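Malonyl CoA-acyl carrier protein transacylase (Mycobacterium tuberculosis, PDB 2QC3) catalyses the transfer of the malonyl group from coenzyme A to holo acyl carrier protein, supplying malonyl-ACP for fatty acid biosynthesis. Local coordinates at residues A[71-84]-A[290-302]. Numbering follows the deposited sequence.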
ATOM      1  N   ALA A  71      -3.799 -13.832   3.568  1.00 30.29           N
ATOM      2  CA  ALA A  71      -2.961 -14.587   2.647  1.00 31.80           C
ATOM      3  C   ALA A  71      -1.622 -14.881   3.298  1.00 33.80           C
ATOM      4  O   ALA A  71      -1.106 -15.998   3.208  1.00 33.65           O
ATOM      5  CB  ALA A  71      -2.757 -13.796   1.363  1.00 30.98           C
ATOM      6  N   HIS A  72      -1.055 -13.873   3.949  1.00 34.45           N
ATOM      7  CA  HIS A  72       0.220 -14.045   4.624  1.00 36.58           C
ATOM      8  C   HIS A  72       0.086 -15.043   5.764  1.00 38.37           C
ATOM      9  O   HIS A  72       0.989 -15.843   6.012  1.00 37.61           O
ATOM     10  CB  HIS A  72       0.723 -12.728   5.200  1.00 34.67           C
ATOM     11  CG  HIS A  72       1.842 -12.902   6.177  1.00 35.97           C
ATOM     12  ND1 HIS A  72       3.104 -13.309   5.796  1.00 35.43           N
ATOM     13  CD2 HIS A  72       1.879 -12.775   7.524  1.00 35.44           C
ATOM     14  CE1 HIS A  72       3.869 -13.422   6.867  1.00 34.84           C
ATOM     15  NE2 HIS A  72       3.150 -13.104   7.929  1.00 36.91           N
ATOM     16  N   GLN A  73      -1.037 -14.967   6.471  1.00 40.45           N
ATOM     17  CA  GLN A  73      -1.302 -15.859   7.588  1.00 43.00           C
ATOM     18  C   GLN A  73      -1.303 -17.296   7.097  1.00 44.77           C
ATOM     19  O   GLN A  73      -0.648 -18.161   7.676  1.00 45.39           O
ATOM     20  CB  GLN A  73      -2.661 -15.540   8.214  1.00 45.14           C
ATOM     21  CG  GLN A  73      -2.707 -14.251   9.003  1.00 48.71           C
ATOM     22  CD  GLN A  73      -1.751 -14.259  10.167  1.00 50.90           C
ATOM     23  OE1 GLN A  73      -0.534 -14.313   9.986  1.00 53.04           O
ATOM     24  NE2 GLN A  73      -2.294 -14.211  11.378  1.00 52.95           N
ATOM     25  N   GLU A  74      -2.049 -17.544   6.025  1.00 45.02           N
ATOM     26  CA  GLU A  74      -2.137 -18.881   5.463  1.00 46.72           C
ATOM     27  C   GLU A  74      -0.783 -19.308   4.927  1.00 47.32           C
ATOM     28  O   GLU A  74      -0.386 -20.463   5.062  1.00 48.29           O
ATOM     29  CB  GLU A  74      -3.176 -18.922   4.343  1.00 46.32           C
ATOM     30  CG  GLU A  74      -3.379 -20.308   3.755  1.00 47.88           C
ATOM     31  CD  GLU A  74      -3.810 -21.338   4.790  1.00 48.11           C
ATOM     32  OE1 GLU A  74      -3.939 -22.521   4.421  1.00 49.11           O
ATOM     33  OE2 GLU A  74      -4.022 -20.974   5.968  1.00 47.67           O
ATOM     34  N   LEU A  75      -0.072 -18.367   4.320  1.00 48.58           N
ATOM     35  CA  LEU A  75       1.245 -18.654   3.780  1.00 49.43           C
ATOM     36  C   LEU A  75       2.137 -19.054   4.956  1.00 49.84           C
ATOM     37  O   LEU A  75       2.963 -19.958   4.850  1.00 49.92           O
ATOM     38  CB  LEU A  75       1.796 -17.417   3.060  1.00 50.01           C
ATOM     39  CG  LEU A  75       2.872 -17.652   1.994  1.00 51.21           C
ATOM     40  CD1 LEU A  75       2.362 -18.651   0.964  1.00 50.53           C
ATOM     41  CD2 LEU A  75       3.236 -16.338   1.326  1.00 51.46           C
ATOM     42  N   ALA A  76       1.944 -18.387   6.090  1.00 50.14           N
ATOM     43  CA  ALA A  76       2.716 -18.675   7.293  1.00 50.94           C
ATOM     44  C   ALA A  76       2.321 -20.038   7.852  1.00 51.67           C
ATOM     45  O   ALA A  76       3.157 -20.775   8.379  1.00 50.82           O
ATOM     46  CB  ALA A  76       2.471 -17.597   8.341  1.00 49.33           C
ATOM     47  N   ARG A  77       1.040 -20.363   7.728  1.00 52.77           N
ATOM     48  CA  ARG A  77       0.506 -21.622   8.224  1.00 55.61           C
ATOM     49  C   ARG A  77       1.132 -22.828   7.521  1.00 55.42           C
ATOM     50  O   ARG A  77       1.591 -23.764   8.175  1.00 56.72           O
ATOM     51  CB  ARG A  77      -1.016 -21.639   8.050  1.00 57.29           C
ATOM     52  CG  ARG A  77      -1.731 -22.785   8.750  1.00 60.83           C
ATOM     53  CD  ARG A  77      -3.243 -22.667   8.568  1.00 64.07           C
ATOM     54  NE  ARG A  77      -3.980 -23.738   9.237  1.00 67.42           N
ATOM     55  CZ  ARG A  77      -4.025 -23.915  10.556  1.00 68.58           C
ATOM     56  NH1 ARG A  77      -3.372 -23.090  11.365  1.00 69.04           N
ATOM     57  NH2 ARG A  77      -4.725 -24.919  11.068  1.00 67.86           N
ATOM     58  N   ARG A  78       1.161 -22.798   6.192  1.00 54.81           N
ATOM     59  CA  ARG A  78       1.724 -23.901   5.421  1.00 54.01           C
ATOM     60  C   ARG A  78       3.252 -23.896   5.388  1.00 53.26           C
ATOM     61  O   ARG A  78       3.866 -24.795   4.818  1.00 53.25           O
ATOM     62  CB  ARG A  78       1.192 -23.864   3.989  1.00 53.96           C
ATOM     63  CG  ARG A  78      -0.317 -23.856   3.891  1.00 54.81           C
ATOM     64  CD  ARG A  78      -0.752 -23.633   2.459  1.00 55.00           C
ATOM     65  NE  ARG A  78      -2.203 -23.655   2.321  1.00 56.02           N
ATOM     66  CZ  ARG A  78      -2.842 -23.434   1.180  1.00 57.15           C
ATOM     67  NH1 ARG A  78      -2.153 -23.172   0.078  1.00 57.46           N
ATOM     68  NH2 ARG A  78      -4.166 -23.475   1.140  1.00 58.08           N
ATOM     69  N   CYS A  79       3.859 -22.879   5.989  1.00 52.68           N
ATOM     70  CA  CYS A  79       5.316 -22.767   6.029  1.00 53.13           C
ATOM     71  C   CYS A  79       5.963 -22.854   4.641  1.00 53.03           C
ATOM     72  O   CYS A  79       7.146 -23.173   4.526  1.00 52.73           O
ATOM     73  CB  CYS A  79       5.901 -23.864   6.927  1.00 52.64           C
ATOM     74  SG  CYS A  79       5.283 -23.862   8.627  1.00 54.78           S
ATOM     75  N   VAL A  80       5.194 -22.557   3.598  1.00 53.57           N
ATOM     76  CA  VAL A  80       5.693 -22.620   2.225  1.00 53.90           C
ATOM     77  C   VAL A  80       6.987 -21.839   2.011  1.00 53.56           C
ATOM     78  O   VAL A  80       7.843 -22.250   1.230  1.00 53.83           O
ATOM     79  CB  VAL A  80       4.633 -22.099   1.222  1.00 54.53           C
ATOM     80  CG1 VAL A  80       5.194 -22.104  -0.188  1.00 55.34           C
ATOM     81  CG2 VAL A  80       3.387 -22.952   1.299  1.00 56.23           C
ATOM     82  N   LEU A  81       7.132 -20.714   2.703  1.00 53.38           N
ATOM     83  CA  LEU A  81       8.329 -19.896   2.553  1.00 52.70           C
ATOM     84  C   LEU A  81       9.296 -20.010   3.725  1.00 52.40           C
ATOM     85  O   LEU A  81      10.291 -19.291   3.781  1.00 51.26           O
ATOM     86  CB  LEU A  81       7.939 -18.429   2.349  1.00 52.46           C
ATOM     87  CG  LEU A  81       7.060 -18.148   1.127  1.00 52.54           C
ATOM     88  CD1 LEU A  81       6.779 -16.657   1.040  1.00 52.49           C
ATOM     89  CD2 LEU A  81       7.751 -18.647  -0.141  1.00 52.37           C
ATOM     90  N   ALA A  82       9.000 -20.903   4.666  1.00 52.46           N
ATOM     91  CA  ALA A  82       9.882 -21.093   5.816  1.00 52.68           C
ATOM     92  C   ALA A  82      11.213 -21.576   5.303  1.00 52.46           C
ATOM     93  O   ALA A  82      11.301 -22.641   4.702  1.00 52.53           O
ATOM     94  CB  ALA A  82       9.330 -22.132   6.756  1.00 52.35           C
ATOM     95  N   GLY A  83      12.259 -20.804   5.537  1.00 52.18           N
ATOM     96  CA  GLY A  83      13.561 -21.246   5.093  1.00 51.60           C
ATOM     97  C   GLY A  83      14.099 -20.474   3.917  1.00 51.79           C
ATOM     98  O   GLY A  83      15.266 -20.625   3.566  1.00 52.07           O
ATOM     99  N   LYS A  84      13.257 -19.634   3.325  1.00 51.08           N
ATOM    100  CA  LYS A  84      13.647 -18.834   2.168  1.00 50.73           C
ATOM    101  C   LYS A  84      13.802 -17.355   2.514  1.00 48.81           C
ATOM    102  O   LYS A  84      12.948 -16.776   3.180  1.00 48.23           O
ATOM    103  CB  LYS A  84      12.599 -18.986   1.065  1.00 52.33           C
ATOM    104  CG  LYS A  84      12.353 -20.424   0.646  1.00 55.36           C
ATOM    105  CD  LYS A  84      11.182 -20.517  -0.312  1.00 57.53           C
ATOM    106  CE  LYS A  84      10.907 -21.955  -0.709  1.00 59.12           C
ATOM    107  NZ  LYS A  84       9.697 -22.062  -1.572  1.00 61.96           N
ATOM    108  N   ALA A 290       0.952 -13.359  -8.873  1.00 45.89           N
ATOM    109  CA  ALA A 290      -0.125 -12.524  -8.366  1.00 46.53           C
ATOM    110  C   ALA A 290      -1.060 -13.379  -7.525  1.00 47.65           C
ATOM    111  O   ALA A 290      -1.825 -14.179  -8.062  1.00 47.82           O
ATOM    112  CB  ALA A 290      -0.893 -11.902  -9.526  1.00 46.00           C
ATOM    113  N   VAL A 291      -0.995 -13.216  -6.209  1.00 48.12           N
ATOM    114  CA  VAL A 291      -1.842 -13.994  -5.320  1.00 49.09           C
ATOM    115  C   VAL A 291      -3.244 -13.413  -5.210  1.00 50.91           C
ATOM    116  O   VAL A 291      -3.454 -12.370  -4.593  1.00 51.10           O
ATOM    117  CB  VAL A 291      -1.233 -14.091  -3.909  1.00 48.85           C
ATOM    118  CG1 VAL A 291      -2.145 -14.908  -3.000  1.00 48.20           C
ATOM    119  CG2 VAL A 291       0.143 -14.722  -3.985  1.00 46.97           C
ATOM    120  N   LYS A 292      -4.205 -14.095  -5.816  1.00 52.99           N
ATOM    121  CA  LYS A 292      -5.587 -13.649  -5.769  1.00 55.79           C
ATOM    122  C   LYS A 292      -6.488 -14.761  -5.262  1.00 56.88           C
ATOM    123  O   LYS A 292      -7.691 -14.568  -5.110  1.00 57.63           O
ATOM    124  CB  LYS A 292      -6.043 -13.176  -7.152  1.00 56.46           C
ATOM    125  CG  LYS A 292      -5.384 -13.899  -8.316  1.00 57.21           C
ATOM    126  CD  LYS A 292      -5.724 -15.374  -8.335  1.00 57.69           C
ATOM    127  CE  LYS A 292      -5.114 -16.052  -9.549  1.00 58.13           C
ATOM    128  NZ  LYS A 292      -5.527 -17.479  -9.656  1.00 58.20           N
ATOM    129  N   SER A 293      -5.898 -15.924  -4.999  1.00 57.81           N
ATOM    130  CA  SER A 293      -6.646 -17.064  -4.489  1.00 58.99           C
ATOM    131  C   SER A 293      -5.757 -18.043  -3.733  1.00 59.72           C
ATOM    132  O   SER A 293      -4.584 -18.217  -4.064  1.00 59.25           O
ATOM    133  CB  SER A 293      -7.374 -17.791  -5.631  1.00 59.46           C
ATOM    134  OG  SER A 293      -6.466 -18.381  -6.549  1.00 59.47           O
ATOM    135  N   PRO A 294      -6.306 -18.690  -2.692  1.00 60.85           N
ATOM    136  CA  PRO A 294      -5.551 -19.656  -1.891  1.00 62.01           C
ATOM    137  C   PRO A 294      -4.903 -20.728  -2.760  1.00 63.18           C
ATOM    138  O   PRO A 294      -3.902 -21.330  -2.376  1.00 63.25           O
ATOM    139  CB  PRO A 294      -6.614 -20.233  -0.964  1.00 61.82           C
ATOM    140  CG  PRO A 294      -7.534 -19.083  -0.771  1.00 61.21           C
ATOM    141  CD  PRO A 294      -7.671 -18.533  -2.163  1.00 60.79           C
ATOM    142  N   ALA A 295      -5.485 -20.959  -3.933  1.00 64.83           N
ATOM    143  CA  ALA A 295      -4.974 -21.958  -4.864  1.00 67.26           C
ATOM    144  C   ALA A 295      -3.663 -21.502  -5.490  1.00 68.44           C
ATOM    145  O   ALA A 295      -3.164 -22.123  -6.428  1.00 69.48           O
ATOM    146  CB  ALA A 295      -6.003 -22.232  -5.955  1.00 67.11           C
ATOM    147  N   ASP A 296      -3.109 -20.413  -4.972  1.00 69.85           N
ATOM    148  CA  ASP A 296      -1.856 -19.883  -5.485  1.00 71.13           C
ATOM    149  C   ASP A 296      -0.756 -20.001  -4.442  1.00 72.49           C
ATOM    150  O   ASP A 296       0.426 -20.030  -4.777  1.00 73.06           O
ATOM    151  CB  ASP A 296      -2.030 -18.418  -5.882  1.00 71.51           C
ATOM    152  CG  ASP A 296      -2.985 -18.240  -7.043  1.00 72.09           C
ATOM    153  OD1 ASP A 296      -3.349 -17.084  -7.343  1.00 72.25           O
ATOM    154  OD2 ASP A 296      -3.365 -19.256  -7.661  1.00 73.06           O
ATOM    155  N   LEU A 297      -1.147 -20.083  -3.176  1.00 73.62           N
ATOM    156  CA  LEU A 297      -0.177 -20.182  -2.094  1.00 75.01           C
ATOM    157  C   LEU A 297       0.622 -21.483  -2.115  1.00 76.43           C
ATOM    158  O   LEU A 297       1.383 -21.770  -1.191  1.00 76.83           O
ATOM    159  CB  LEU A 297      -0.885 -20.011  -0.745  1.00 74.49           C
ATOM    160  CG  LEU A 297      -1.606 -18.668  -0.575  1.00 74.31           C
ATOM    161  CD1 LEU A 297      -2.109 -18.529   0.853  1.00 75.00           C
ATOM    162  CD2 LEU A 297      -0.656 -17.526  -0.902  1.00 73.31           C
ATOM    163  N   ASP A 298       0.456 -22.262  -3.178  1.00 77.85           N
ATOM    164  CA  ASP A 298       1.171 -23.526  -3.325  1.00 79.22           C
ATOM    165  C   ASP A 298       2.425 -23.333  -4.171  1.00 79.97           C
ATOM    166  O   ASP A 298       3.545 -23.545  -3.707  1.00 80.09           O
ATOM    167  CB  ASP A 298       0.272 -24.568  -3.990  1.00 79.48           C
ATOM    168  CG  ASP A 298      -0.349 -24.063  -5.279  1.00 79.44           C
ATOM    169  OD1 ASP A 298      -1.099 -23.067  -5.227  1.00 79.20           O
ATOM    170  OD2 ASP A 298      -0.085 -24.659  -6.343  1.00 80.12           O
ATOM    171  N   GLU A 299       2.215 -22.930  -5.419  1.00 80.80           N
ATOM    172  CA  GLU A 299       3.297 -22.704  -6.369  1.00 81.59           C
ATOM    173  C   GLU A 299       4.452 -21.901  -5.782  1.00 81.55           C
ATOM    174  O   GLU A 299       5.606 -22.090  -6.167  1.00 81.56           O
ATOM    175  CB  GLU A 299       2.756 -21.976  -7.598  1.00 82.46           C
ATOM    176  CG  GLU A 299       3.807 -21.638  -8.643  1.00 84.04           C
ATOM    177  CD  GLU A 299       4.351 -22.867  -9.343  1.00 85.15           C
ATOM    178  OE1 GLU A 299       4.938 -23.735  -8.663  1.00 85.58           O
ATOM    179  OE2 GLU A 299       4.191 -22.960 -10.578  1.00 85.95           O
ATOM    180  N   LEU A 300       4.138 -21.006  -4.851  1.00 81.27           N
ATOM    181  CA  LEU A 300       5.154 -20.166  -4.230  1.00 81.14           C
ATOM    182  C   LEU A 300       6.354 -20.962  -3.724  1.00 81.11           C
ATOM    183  O   LEU A 300       7.479 -20.463  -3.722  1.00 80.83           O
ATOM    184  CB  LEU A 300       4.534 -19.361  -3.084  1.00 80.81           C
ATOM    185  CG  LEU A 300       3.326 -18.494  -3.459  1.00 80.47           C
ATOM    186  CD1 LEU A 300       2.933 -17.641  -2.265  1.00 80.65           C
ATOM    187  CD2 LEU A 300       3.662 -17.608  -4.651  1.00 79.98           C
ATOM    188  N   ALA A 301       6.115 -22.198  -3.302  1.00 81.50           N
ATOM    189  CA  ALA A 301       7.188 -23.051  -2.804  1.00 82.25           C
ATOM    190  C   ALA A 301       8.166 -23.391  -3.926  1.00 82.85           C
ATOM    191  O   ALA A 301       9.365 -23.127  -3.824  1.00 82.78           O
ATOM    192  CB  ALA A 301       6.609 -24.331  -2.214  1.00 82.26           C
ATOM    193  N   ASN A 302       7.644 -23.975  -4.997  1.00 83.30           N
ATOM    194  CA  ASN A 302       8.467 -24.352  -6.139  1.00 84.06           C
ATOM    195  C   ASN A 302       9.059 -23.118  -6.808  1.00 84.18           C
ATOM    196  O   ASN A 302      10.302 -23.014  -6.858  1.00 84.13           O
ATOM    197  CB  ASN A 302       7.631 -25.139  -7.150  1.00 84.59           C
ATOM    198  CG  ASN A 302       6.963 -26.354  -6.534  1.00 85.24           C
ATOM    199  OD1 ASN A 302       6.116 -26.231  -5.649  1.00 85.62           O
ATOM    200  ND2 ASN A 302       7.347 -27.539  -6.996  1.00 85.95           N
TER
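Leu297 reaches across to the helix end at 71-77 and fits against Ala71, Glu74, Leu75 and Arg78, giving up more surface than any other residue here. Its two methyls divide the work: CD1 lies 3.6 Å from Ala71 O and equally near the aliphatic CG of Glu74, while CD2 meets CD1 of Leu75. That same Leu75 methyl also touches CD1 of Leu300, the two leucines crossing at about a right angle. Leu75 points its CB past the other segment, but with CG turned anti to the backbone N (chi1 -157°) its branched end comes back against both Leu297 and Leu300.

Arg78 closes the outer side of this apolar cluster. Its chain, extended from CG to NE, runs across Leu297 at roughly a right angle and brings NH1 within 3.5 Å of Leu297 CB, with Pro294 O near the guanidinium plane, at its edge. The guanidinium is steadied from its own helix: NE makes a salt bridge to Glu74 OE1 (3.0 Å), tilted from both planes and on the anti side of the carboxylate.

Beyond the helix, the beta turn Cys79 to Ala82 presents Val80. Its CG2 sits 3.4 Å from Leu297 O, and CG1 faces the backbone N and CB of Ala301. Extended beyond CG, Lys84 carries NZ to a hydrogen bond with Ala301 O, modelled at an implausibly short 2.5 Å, so its exact geometry is doubtful; a weak bond to Val80 O ties the amine back to the Cys79 to Ala82 turn.

The contact thus lays the C-terminal tail, after edge strand 288-290 of the parallel sheet, over the end of helix 57-77 and the turn leading into strand 86-90. Leu300 also touches Val267 of neighbouring strand 263-268, and Trp21 packs on Pro294.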